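Local structure of endolysin (Clostridium phage phiCD27, 3QAY) at residues T118-R123 against E164-L169; V142-F147 against K168-G173; Y28-S33 against E153-A158. The protein probably hydrolyses the amide bond between N-acetylmuramic acid and L-alanine in Clostridium difficile peptidoglycan, as a zinc-dependent amidase. All blocks are in the same frame, centred on the assembly; numbering follows the deposited sequence.

Contact 1. Residues T118-R123 against E164-L169; sequences TVFKNR and EGIAKL. With PO4 (phosphate ion), chain H.
In the alpha/beta fold of this amidase domain, the turn between helix 103-116 and the outermost strand 122-127 rests on helix 152-175, with Thr118, Val119 and Phe120 meeting Ile166 and Leu169. The touching groups across the two segments are carbon atoms, and they bury 158 Å² in total. Leu169 and Ile166, about one helical turn apart, supply the helix side of the contact. The forked end of Leu169 receives the two residues nearest the helix before the turn: its CD2 lies 3.8 Å from Thr118 CG2, while its CD1 comes 4.0 Å from Val119 CG2. Both pairs of side chains cross at about a right angle. Thr118 reaches Leu169 with its methyl because CG2 sits between the backbone N and the carbonyl carbon, whereas OG1 is anti to the N (chi1 -158°).

The buried Phe120 is met one turn earlier in the same helix. Ile166 CD1 approaches the ring rim close to its plane, 3.6 Å from Phe120 CE2 and 3.7 Å from Phe120 CZ, so a methyl abuts the edge. One face of that ring carries Val119 CG1, 4.1 Å above the plane and offset toward the rim. Beyond the segments, Phe120 also packs on Asp154 and Lys157 of the same helix, and Val119 O accepts a hydrogen bond from Lys157 NZ, which ties the turn to the helix by a polar link as well.

From Lys121 on, the chain turns away from helix 152-175, and its backbone bonds to Ser96 of strand 96-100. The exposed Lys121 side chain runs extended to its last bond, where it bends (chi4 77°), and its NZ donates a 2.9 Å hydrogen bond to O1 of a phosphate ion, probably from the crystallisation liquor.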
loop_
_atom_site.group_PDB
_atom_site.type_symbol
_atom_site.label_atom_id
_atom_site.label_comp_id
_atom_site.label_asym_id
_atom_site.label_seq_id
_atom_site.Cartn_x
_atom_site.Cartn_y
_atom_site.Cartn_z
ATOM N N THR A 118 13.703 -6.132 -7.035
ATOM C CA THR A 118 14.213 -6.340 -8.384
ATOM C C THR A 118 14.389 -5.025 -9.164
ATOM O O THR A 118 15.129 -4.979 -10.156
ATOM C CB THR A 118 13.263 -7.266 -9.165
ATOM O OG1 THR A 118 13.972 -7.881 -10.249
ATOM C CG2 THR A 118 12.073 -6.486 -9.695
ATOM N N VAL A 119 13.703 -3.972 -8.717
ATOM C CA VAL A 119 13.739 -2.653 -9.359
ATOM C C VAL A 119 14.214 -1.543 -8.409
ATOM O O VAL A 119 15.021 -0.695 -8.789
ATOM C CB VAL A 119 12.346 -2.284 -9.892
ATOM C CG1 VAL A 119 12.341 -0.879 -10.469
ATOM C CG2 VAL A 119 11.902 -3.317 -10.935
ATOM N N PHE A 120 13.704 -1.561 -7.182
ATOM C CA PHE A 120 14.072 -0.596 -6.154
ATOM C C PHE A 120 15.078 -1.192 -5.170
ATOM O O PHE A 120 15.343 -2.398 -5.180
ATOM C CB PHE A 120 12.822 -0.174 -5.374
ATOM C CG PHE A 120 11.744 0.410 -6.231
ATOM C CD1 PHE A 120 11.766 1.752 -6.571
ATOM C CD2 PHE A 120 10.705 -0.384 -6.703
ATOM C CE1 PHE A 120 10.779 2.294 -7.373
ATOM C CE2 PHE A 120 9.710 0.153 -7.505
ATOM C CZ PHE A 120 9.744 1.494 -7.841
ATOM N N LYS A 121 15.628 -0.344 -4.307
ATOM C CA LYS A 121 16.420 -0.825 -3.178
ATOM C C LYS A 121 15.508 -1.602 -2.228
ATOM O O LYS A 121 14.468 -1.087 -1.819
ATOM C CB LYS A 121 17.052 0.349 -2.434
ATOM C CG LYS A 121 17.806 -0.036 -1.167
ATOM C CD LYS A 121 18.217 1.201 -0.395
ATOM C CE LYS A 121 19.149 0.861 0.746
ATOM N NZ LYS A 121 20.539 0.593 0.271
ATOM N N ASN A 122 15.885 -2.835 -1.891
ATOM C CA ASN A 122 15.133 -3.618 -0.910
ATOM C C ASN A 122 15.532 -3.189 0.498
ATOM O O ASN A 122 16.566 -3.613 1.009
ATOM C CB ASN A 122 15.374 -5.122 -1.102
ATOM C CG ASN A 122 14.486 -5.984 -0.210
ATOM O OD1 ASN A 122 13.872 -5.503 0.751
ATOM N ND2 ASN A 122 14.413 -7.271 -0.529
ATOM N N ARG A 123 14.707 -2.343 1.113
ATOM C CA ARG A 123 14.956 -1.870 2.481
ATOM C C ARG A 123 14.594 -2.919 3.534
ATOM O O ARG A 123 14.990 -2.790 4.687
ATOM C CB ARG A 123 14.189 -0.567 2.761
ATOM C CG ARG A 123 14.572 0.587 1.835
ATOM C CD ARG A 123 13.573 1.742 1.908
ATOM N NE ARG A 123 13.560 2.400 3.216
ATOM C CZ ARG A 123 14.443 3.305 3.632
ATOM N NH1 ARG A 123 15.450 3.696 2.853
ATOM N NH2 ARG A 123 14.322 3.825 4.852
ATOM N N GLU A 164 0.921 -1.011 -13.628
ATOM C CA GLU A 164 0.854 -2.452 -13.891
ATOM C C GLU A 164 2.139 -3.160 -13.497
ATOM O O GLU A 164 2.108 -4.273 -12.967
ATOM C CB GLU A 164 0.586 -2.658 -15.378
ATOM C CG GLU A 164 0.586 -4.075 -15.894
ATOM C CD GLU A 164 0.248 -4.090 -17.366
ATOM O OE1 GLU A 164 1.170 -4.230 -18.201
ATOM O OE2 GLU A 164 -0.939 -3.898 -17.679
ATOM N N GLY A 165 3.271 -2.517 -13.775
ATOM C CA GLY A 165 4.580 -3.041 -13.393
ATOM C C GLY A 165 4.772 -3.127 -11.891
ATOM O O GLY A 165 5.313 -4.109 -11.390
ATOM N N ILE A 166 4.358 -2.086 -11.172
ATOM C CA ILE A 166 4.397 -2.090 -9.706
ATOM C C ILE A 166 3.419 -3.127 -9.155
ATOM O O ILE A 166 3.764 -3.905 -8.266
ATOM C CB ILE A 166 4.030 -0.702 -9.126
ATOM C CG1 ILE A 166 5.148 0.300 -9.395
ATOM C CG2 ILE A 166 3.755 -0.797 -7.609
ATOM C CD1 ILE A 166 6.241 0.306 -8.350
ATOM N N ALA A 167 2.199 -3.119 -9.687
ATOM C CA ALA A 167 1.155 -4.058 -9.279
ATOM C C ALA A 167 1.610 -5.510 -9.430
ATOM O O ALA A 167 1.465 -6.314 -8.508
ATOM C CB ALA A 167 -0.120 -3.818 -10.082
ATOM N N LYS A 168 2.176 -5.835 -10.587
ATOM C CA LYS A 168 2.600 -7.207 -10.864
ATOM C C LYS A 168 3.602 -7.704 -9.826
ATOM O O LYS A 168 3.527 -8.855 -9.399
ATOM C CB LYS A 168 3.187 -7.321 -12.272
ATOM C CG LYS A 168 3.501 -8.752 -12.723
ATOM C CD LYS A 168 3.996 -8.783 -14.179
ATOM C CE LYS A 168 4.364 -10.207 -14.631
ATOM N NZ LYS A 168 5.560 -10.225 -15.537
ATOM N N LEU A 169 4.526 -6.836 -9.412
ATOM C CA LEU A 169 5.555 -7.219 -8.435
ATOM C C LEU A 169 4.940 -7.486 -7.059
ATOM O O LEU A 169 5.296 -8.456 -6.386
ATOM C CB LEU A 169 6.645 -6.145 -8.340
ATOM C CG LEU A 169 7.566 -6.006 -9.559
ATOM C CD1 LEU A 169 8.546 -4.843 -9.377
ATOM C CD2 LEU A 169 8.321 -7.306 -9.806
HETATM P P PO4 H . 21.327 -2.639 -1.515
HETATM O O1 PO4 H . 21.035 -1.216 -1.933
HETATM O O2 PO4 H . 22.828 -2.854 -1.462
HETATM O O3 PO4 H . 20.726 -2.950 -0.166
HETATM O O4 PO4 H . 20.740 -3.570 -2.551
#

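Contact 2. Residues V142-F147 against K168-G173; sequences VLIESF and KLIVEG
Strand residues 142-146 face helix residues 168-173, with the nearest CA atoms, those of Ser146 and Ile170, 8.9 Å apart; Ile144 and Ile170 span the distance. The helical segment is regular, with Glu172 N bonded to Lys168 O at 2.9 Å. The strand is extended through Glu145, then Ser146 takes helical angles (phi/psi -61°/-44°) and the chain turns a corner at Phe147.

Ile144 and Ile170 reach toward each other tip to tip. Ile144 CD1 ends 3.8 Å from Ile170 CG2 and 4.1 Å from Ile170 CD1, so one terminal methyl meets two branches of its partner. The extended outer bond of Ile144 (chi2 176°) carries CD1 that far from the strand. Ile170 CD1 also lies 4.2 Å from Ser146 OG, a van der Waals approach. Leu38 of helix 27-44 covers Ile170 as well, while Ile82 of strand 80-87 touches Ile144.

Ile144 pairs through its backbone with His85, a zinc ligand, and its side chain lies about 10 Å from the metal. This is the helix-on-sheet packing of an alpha/beta fold, here on a strand paired with 80-87, which carries the zinc ligand His85.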
loop_
_atom_site.group_PDB
_atom_site.type_symbol
_atom_site.label_atom_id
_atom_site.label_comp_id
_atom_site.label_asym_id
_atom_site.label_seq_id
_atom_site.Cartn_x
_atom_site.Cartn_y
_atom_site.Cartn_z
ATOM N N VAL A 142 -0.580 -5.928 5.792
ATOM C CA VAL A 142 0.720 -5.346 5.497
ATOM C C VAL A 142 0.550 -3.919 4.988
ATOM O O VAL A 142 -0.438 -3.588 4.340
ATOM C CB VAL A 142 1.537 -6.190 4.487
ATOM C CG1 VAL A 142 1.860 -7.538 5.086
ATOM C CG2 VAL A 142 0.800 -6.348 3.174
ATOM N N LEU A 143 1.510 -3.072 5.327
ATOM C CA LEU A 143 1.522 -1.709 4.849
ATOM C C LEU A 143 2.682 -1.608 3.885
ATOM O O LEU A 143 3.835 -1.800 4.274
ATOM C CB LEU A 143 1.680 -0.748 6.020
ATOM C CG LEU A 143 1.574 0.749 5.739
ATOM C CD1 LEU A 143 1.403 1.509 7.041
ATOM C CD2 LEU A 143 2.787 1.272 4.976
ATOM N N ILE A 144 2.380 -1.328 2.622
ATOM C CA ILE A 144 3.415 -1.259 1.596
ATOM C C ILE A 144 3.838 0.186 1.349
ATOM O O ILE A 144 3.008 1.052 1.019
ATOM C CB ILE A 144 2.966 -1.905 0.266
ATOM C CG1 ILE A 144 2.450 -3.326 0.505
ATOM C CG2 ILE A 144 4.132 -1.934 -0.724
ATOM C CD1 ILE A 144 1.892 -3.999 -0.746
ATOM N N GLU A 145 5.134 0.438 1.546
ATOM C CA GLU A 145 5.764 1.686 1.152
ATOM C C GLU A 145 6.547 1.383 -0.131
ATOM O O GLU A 145 7.724 1.013 -0.077
ATOM C CB GLU A 145 6.700 2.181 2.263
ATOM C CG GLU A 145 6.007 2.380 3.619
ATOM C CD GLU A 145 5.775 3.841 3.984
ATOM O OE1 GLU A 145 6.303 4.735 3.296
ATOM O OE2 GLU A 145 5.074 4.091 4.984
ATOM N N SER A 146 5.876 1.541 -1.271
ATOM C CA SER A 146 6.378 1.050 -2.570
ATOM C C SER A 146 7.700 1.675 -3.002
ATOM O O SER A 146 8.585 0.976 -3.510
ATOM C CB SER A 146 5.336 1.285 -3.672
ATOM O OG SER A 146 4.193 0.465 -3.494
ATOM N N PHE A 147 7.803 2.989 -2.834
ATOM C CA PHE A 147 9.011 3.756 -3.144
ATOM C C PHE A 147 8.882 5.149 -2.516
ATOM O O PHE A 147 7.840 5.462 -1.935
ATOM C CB PHE A 147 9.238 3.860 -4.661
ATOM C CG PHE A 147 8.101 4.508 -5.414
ATOM C CD1 PHE A 147 8.033 5.893 -5.550
ATOM C CD2 PHE A 147 7.103 3.736 -5.991
ATOM C CE1 PHE A 147 6.983 6.489 -6.235
ATOM C CE2 PHE A 147 6.056 4.324 -6.680
ATOM C CZ PHE A 147 5.995 5.698 -6.801
ATOM N N LYS A 168 2.176 -5.835 -10.587
ATOM C CA LYS A 168 2.600 -7.207 -10.864
ATOM C C LYS A 168 3.602 -7.704 -9.826
ATOM O O LYS A 168 3.527 -8.855 -9.399
ATOM C CB LYS A 168 3.187 -7.321 -12.272
ATOM C CG LYS A 168 3.501 -8.752 -12.723
ATOM C CD LYS A 168 3.996 -8.783 -14.179
ATOM C CE LYS A 168 4.364 -10.207 -14.631
ATOM N NZ LYS A 168 5.560 -10.225 -15.537
ATOM N N LEU A 169 4.526 -6.836 -9.412
ATOM C CA LEU A 169 5.555 -7.219 -8.435
ATOM C C LEU A 169 4.940 -7.486 -7.059
ATOM O O LEU A 169 5.296 -8.456 -6.386
ATOM C CB LEU A 169 6.645 -6.145 -8.340
ATOM C CG LEU A 169 7.566 -6.006 -9.559
ATOM C CD1 LEU A 169 8.546 -4.843 -9.377
ATOM C CD2 LEU A 169 8.321 -7.306 -9.806
ATOM N N ILE A 170 3.999 -6.637 -6.666
ATOM C CA ILE A 170 3.288 -6.802 -5.402
ATOM C C ILE A 170 2.450 -8.070 -5.404
ATOM O O ILE A 170 2.443 -8.810 -4.428
ATOM C CB ILE A 170 2.349 -5.618 -5.118
ATOM C CG1 ILE A 170 3.158 -4.342 -4.856
ATOM C CG2 ILE A 170 1.436 -5.947 -3.936
ATOM C CD1 ILE A 170 2.320 -3.081 -4.691
ATOM N N VAL A 171 1.740 -8.308 -6.501
ATOM C CA VAL A 171 0.879 -9.481 -6.621
ATOM C C VAL A 171 1.701 -10.779 -6.644
ATOM O O VAL A 171 1.374 -11.742 -5.943
ATOM C CB VAL A 171 -0.016 -9.387 -7.872
ATOM C CG1 VAL A 171 -0.832 -10.668 -8.055
ATOM C CG2 VAL A 171 -0.934 -8.176 -7.768
ATOM N N GLU A 172 2.773 -10.802 -7.432
ATOM C CA GLU A 172 3.669 -11.964 -7.454
ATOM C C GLU A 172 4.184 -12.283 -6.053
ATOM O O GLU A 172 4.238 -13.453 -5.653
ATOM C CB GLU A 172 4.842 -11.746 -8.411
ATOM C CG GLU A 172 4.461 -11.852 -9.877
ATOM C CD GLU A 172 5.661 -11.842 -10.812
ATOM O OE1 GLU A 172 6.749 -11.374 -10.410
ATOM O OE2 GLU A 172 5.506 -12.304 -11.959
ATOM N N GLY A 173 4.548 -11.237 -5.314
ATOM C CA GLY A 173 5.010 -11.369 -3.939
ATOM C C GLY A 173 3.957 -11.942 -3.014
ATOM O O GLY A 173 4.207 -12.919 -2.321
#

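Contact 3. Residues Y28-S33 against E153-A158; sequences YQYNKS and EDYDKA
Water 1 is held by Tyr30 OH at 2.6 Å and by Ala158 O at 2.9 Å, and so bridges the two helical segments. The water donates to the Ala158 carbonyl. Seen from the water, the tyrosine and carbonyl oxygens subtend about 119°. The water lies at the edge of the Tyr30 ring and in its plane, beyond the hydroxyl, so it extends the flat side chain toward the helix of Ala158.

Direct contact adds to the bridge. Ala158 CB, directed toward the other segment, is 4.1 Å from Tyr30 OH. Tyr30 gets there because CG stands anti to the backbone N (chi1 -178°), which sends the ring outward from its helix; the nearest CA atoms, those of Tyr30 and Ala158, are 10.2 Å apart, a span that the long tyrosine crosses. Nearer the CB end of the ring, Tyr30 CD1 approaches Tyr155 CE1 at 4.4 Å, a loose touch between rings whose planes lie about 84° apart.

In the alpha/beta amidase fold, this is where helix 27-44, which begins with the zinc ligand Glu27, meets the start of the long helix 152-175. The Tyr30 side chain is about 10 Å from the zinc ion, so the contact is not part of the metal's coordination. Tyr30 is also met edge-to-face by Phe147 at the end of strand 140-148, and its ring meets that of His163 further along helix 152-175.

Each segment keeps its own helical bonding, with Lys32 N on Tyr28 O at 2.8 Å and Ala158 N on Asp154 O at 3.0 Å. Asp154 OD2 accepts from the backbone N atoms of Gly95 and Phe148, which fixes that carboxylate at the beginning of the helix.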
loop_
_atom_site.group_PDB
_atom_site.type_symbol
_atom_site.label_atom_id
_atom_site.label_comp_id
_atom_site.label_asym_id
_atom_site.label_seq_id
_atom_site.Cartn_x
_atom_site.Cartn_y
_atom_site.Cartn_z
ATOM N N TYR A 28 -0.789 10.347 -1.867
ATOM C CA TYR A 28 -2.206 9.979 -1.919
ATOM C C TYR A 28 -2.691 9.774 -3.350
ATOM O O TYR A 28 -3.320 8.755 -3.652
ATOM C CB TYR A 28 -3.062 11.032 -1.216
ATOM C CG TYR A 28 -4.551 10.845 -1.397
ATOM C CD1 TYR A 28 -5.264 9.946 -0.608
ATOM C CD2 TYR A 28 -5.251 11.579 -2.350
ATOM C CE1 TYR A 28 -6.641 9.784 -0.766
ATOM C CE2 TYR A 28 -6.617 11.416 -2.521
ATOM C CZ TYR A 28 -7.306 10.522 -1.729
ATOM O OH TYR A 28 -8.666 10.367 -1.900
ATOM N N GLN A 29 -2.386 10.733 -4.224
ATOM C CA GLN A 29 -2.818 10.683 -5.620
ATOM C C GLN A 29 -2.222 9.472 -6.342
ATOM O O GLN A 29 -2.946 8.772 -7.050
ATOM C CB GLN A 29 -2.457 11.972 -6.375
ATOM C CG GLN A 29 -3.165 13.248 -5.871
ATOM C CD GLN A 29 -4.686 13.229 -6.060
ATOM O OE1 GLN A 29 -5.215 12.537 -6.937
ATOM N NE2 GLN A 29 -5.391 13.986 -5.226
ATOM N N TYR A 30 -0.920 9.219 -6.168
ATOM C CA TYR A 30 -0.295 8.042 -6.797
ATOM C C TYR A 30 -1.019 6.762 -6.387
ATOM O O TYR A 30 -1.427 5.967 -7.236
ATOM C CB TYR A 30 1.199 7.913 -6.458
ATOM C CG TYR A 30 1.827 6.723 -7.165
ATOM C CD1 TYR A 30 2.251 6.825 -8.480
ATOM C CD2 TYR A 30 1.940 5.487 -6.535
ATOM C CE1 TYR A 30 2.802 5.744 -9.146
ATOM C CE2 TYR A 30 2.486 4.390 -7.193
ATOM C CZ TYR A 30 2.915 4.528 -8.497
ATOM O OH TYR A 30 3.455 3.454 -9.163
ATOM N N ASN A 31 -1.194 6.581 -5.083
ATOM C CA ASN A 31 -1.811 5.364 -4.559
ATOM C C ASN A 31 -3.308 5.249 -4.866
ATOM O O ASN A 31 -3.825 4.145 -5.020
ATOM C CB ASN A 31 -1.525 5.228 -3.055
ATOM C CG ASN A 31 -0.059 4.894 -2.768
ATOM O OD1 ASN A 31 0.562 5.474 -1.872
ATOM N ND2 ASN A 31 0.495 3.965 -3.528
ATOM N N LYS A 32 -3.992 6.384 -4.987
ATOM C CA LYS A 32 -5.362 6.407 -5.507
ATOM C C LYS A 32 -5.406 5.832 -6.937
ATOM O O LYS A 32 -6.357 5.137 -7.306
ATOM C CB LYS A 32 -5.920 7.841 -5.465
ATOM C CG LYS A 32 -7.280 8.036 -6.122
ATOM C CD LYS A 32 -7.745 9.484 -6.033
ATOM C CE LYS A 32 -9.154 9.654 -6.601
ATOM N NZ LYS A 32 -9.622 11.068 -6.504
ATOM N N SER A 33 -4.376 6.125 -7.726
ATOM C CA SER A 33 -4.251 5.597 -9.090
ATOM C C SER A 33 -3.800 4.136 -9.134
ATOM O O SER A 33 -4.313 3.363 -9.929
ATOM C CB SER A 33 -3.286 6.455 -9.920
ATOM O OG SER A 33 -3.868 7.705 -10.231
ATOM N N GLU A 153 14.648 9.576 -8.716
ATOM C CA GLU A 153 15.116 8.335 -9.322
ATOM C C GLU A 153 14.107 7.211 -9.079
ATOM O O GLU A 153 13.782 6.466 -9.998
ATOM C CB GLU A 153 16.509 7.963 -8.788
ATOM C CG GLU A 153 17.661 8.874 -9.272
ATOM C CD GLU A 153 17.563 10.330 -8.806
ATOM O OE1 GLU A 153 17.009 10.598 -7.705
ATOM O OE2 GLU A 153 18.046 11.216 -9.550
ATOM N N ASP A 154 13.604 7.109 -7.847
ATOM C CA ASP A 154 12.548 6.151 -7.513
ATOM C C ASP A 154 11.304 6.368 -8.366
ATOM O O ASP A 154 10.748 5.414 -8.913
ATOM C CB ASP A 154 12.142 6.243 -6.030
ATOM C CG ASP A 154 12.920 5.296 -5.126
ATOM O OD1 ASP A 154 13.921 4.697 -5.557
ATOM O OD2 ASP A 154 12.526 5.153 -3.951
ATOM N N TYR A 155 10.852 7.613 -8.462
ATOM C CA TYR A 155 9.635 7.916 -9.214
ATOM C C TYR A 155 9.821 7.683 -10.722
ATOM O O TYR A 155 8.890 7.238 -11.402
ATOM C CB TYR A 155 9.169 9.348 -8.939
ATOM C CG TYR A 155 7.835 9.715 -9.570
ATOM C CD1 TYR A 155 6.753 8.843 -9.533
ATOM C CD2 TYR A 155 7.653 10.951 -10.175
ATOM C CE1 TYR A 155 5.530 9.190 -10.103
ATOM C CE2 TYR A 155 6.437 11.303 -10.740
ATOM C CZ TYR A 155 5.383 10.420 -10.704
ATOM O OH TYR A 155 4.182 10.779 -11.269
ATOM N N ASP A 156 11.017 7.971 -11.232
ATOM C CA ASP A 156 11.349 7.652 -12.628
ATOM C C ASP A 156 11.271 6.142 -12.884
ATOM O O ASP A 156 10.779 5.717 -13.926
ATOM C CB ASP A 156 12.743 8.170 -13.001
ATOM C CG ASP A 156 12.791 9.684 -13.145
ATOM O OD1 ASP A 156 11.723 10.317 -13.287
ATOM O OD2 ASP A 156 13.903 10.239 -13.123
ATOM N N LYS A 157 11.753 5.342 -11.938
ATOM C CA LYS A 157 11.621 3.884 -12.035
ATOM C C LYS A 157 10.153 3.468 -12.049
ATOM O O LYS A 157 9.764 2.610 -12.832
ATOM C CB LYS A 157 12.332 3.182 -10.880
ATOM C CG LYS A 157 13.848 3.141 -10.992
ATOM C CD LYS A 157 14.440 2.592 -9.699
ATOM C CE LYS A 157 15.948 2.438 -9.786
ATOM N NZ LYS A 157 16.500 1.907 -8.522
ATOM N N ALA A 158 9.349 4.093 -11.191
ATOM C CA ALA A 158 7.926 3.774 -11.082
ATOM C C ALA A 158 7.189 4.087 -12.375
ATOM O O ALA A 158 6.399 3.272 -12.854
ATOM C CB ALA A 158 7.291 4.542 -9.913
HETATM O O HOH W 1 3.823 3.865 -11.667
#

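All three contacts use helix 152-175. Contact 3 lies near its start, contact 1 in its middle and contact 2 toward its C-terminal end. Contacts 2 and 3 are buried, whereas contact 1 is partly buried, at the turn leading into outermost strand 122-127. Chemistry follows place: contacts 1 and 2 rest mainly on apolar side chains, but contact 3 adds a bridging water between helices. Phe147 connects them without touching the helical segment of contact 2: its CB is 3.5 Å from Phe120 CE1 of contact 1, and its CE2 is 3.5 Å from Ala158 CB of contact 3. Contacts 1 and 2 share Lys168 and Leu169 and reach the same sheet.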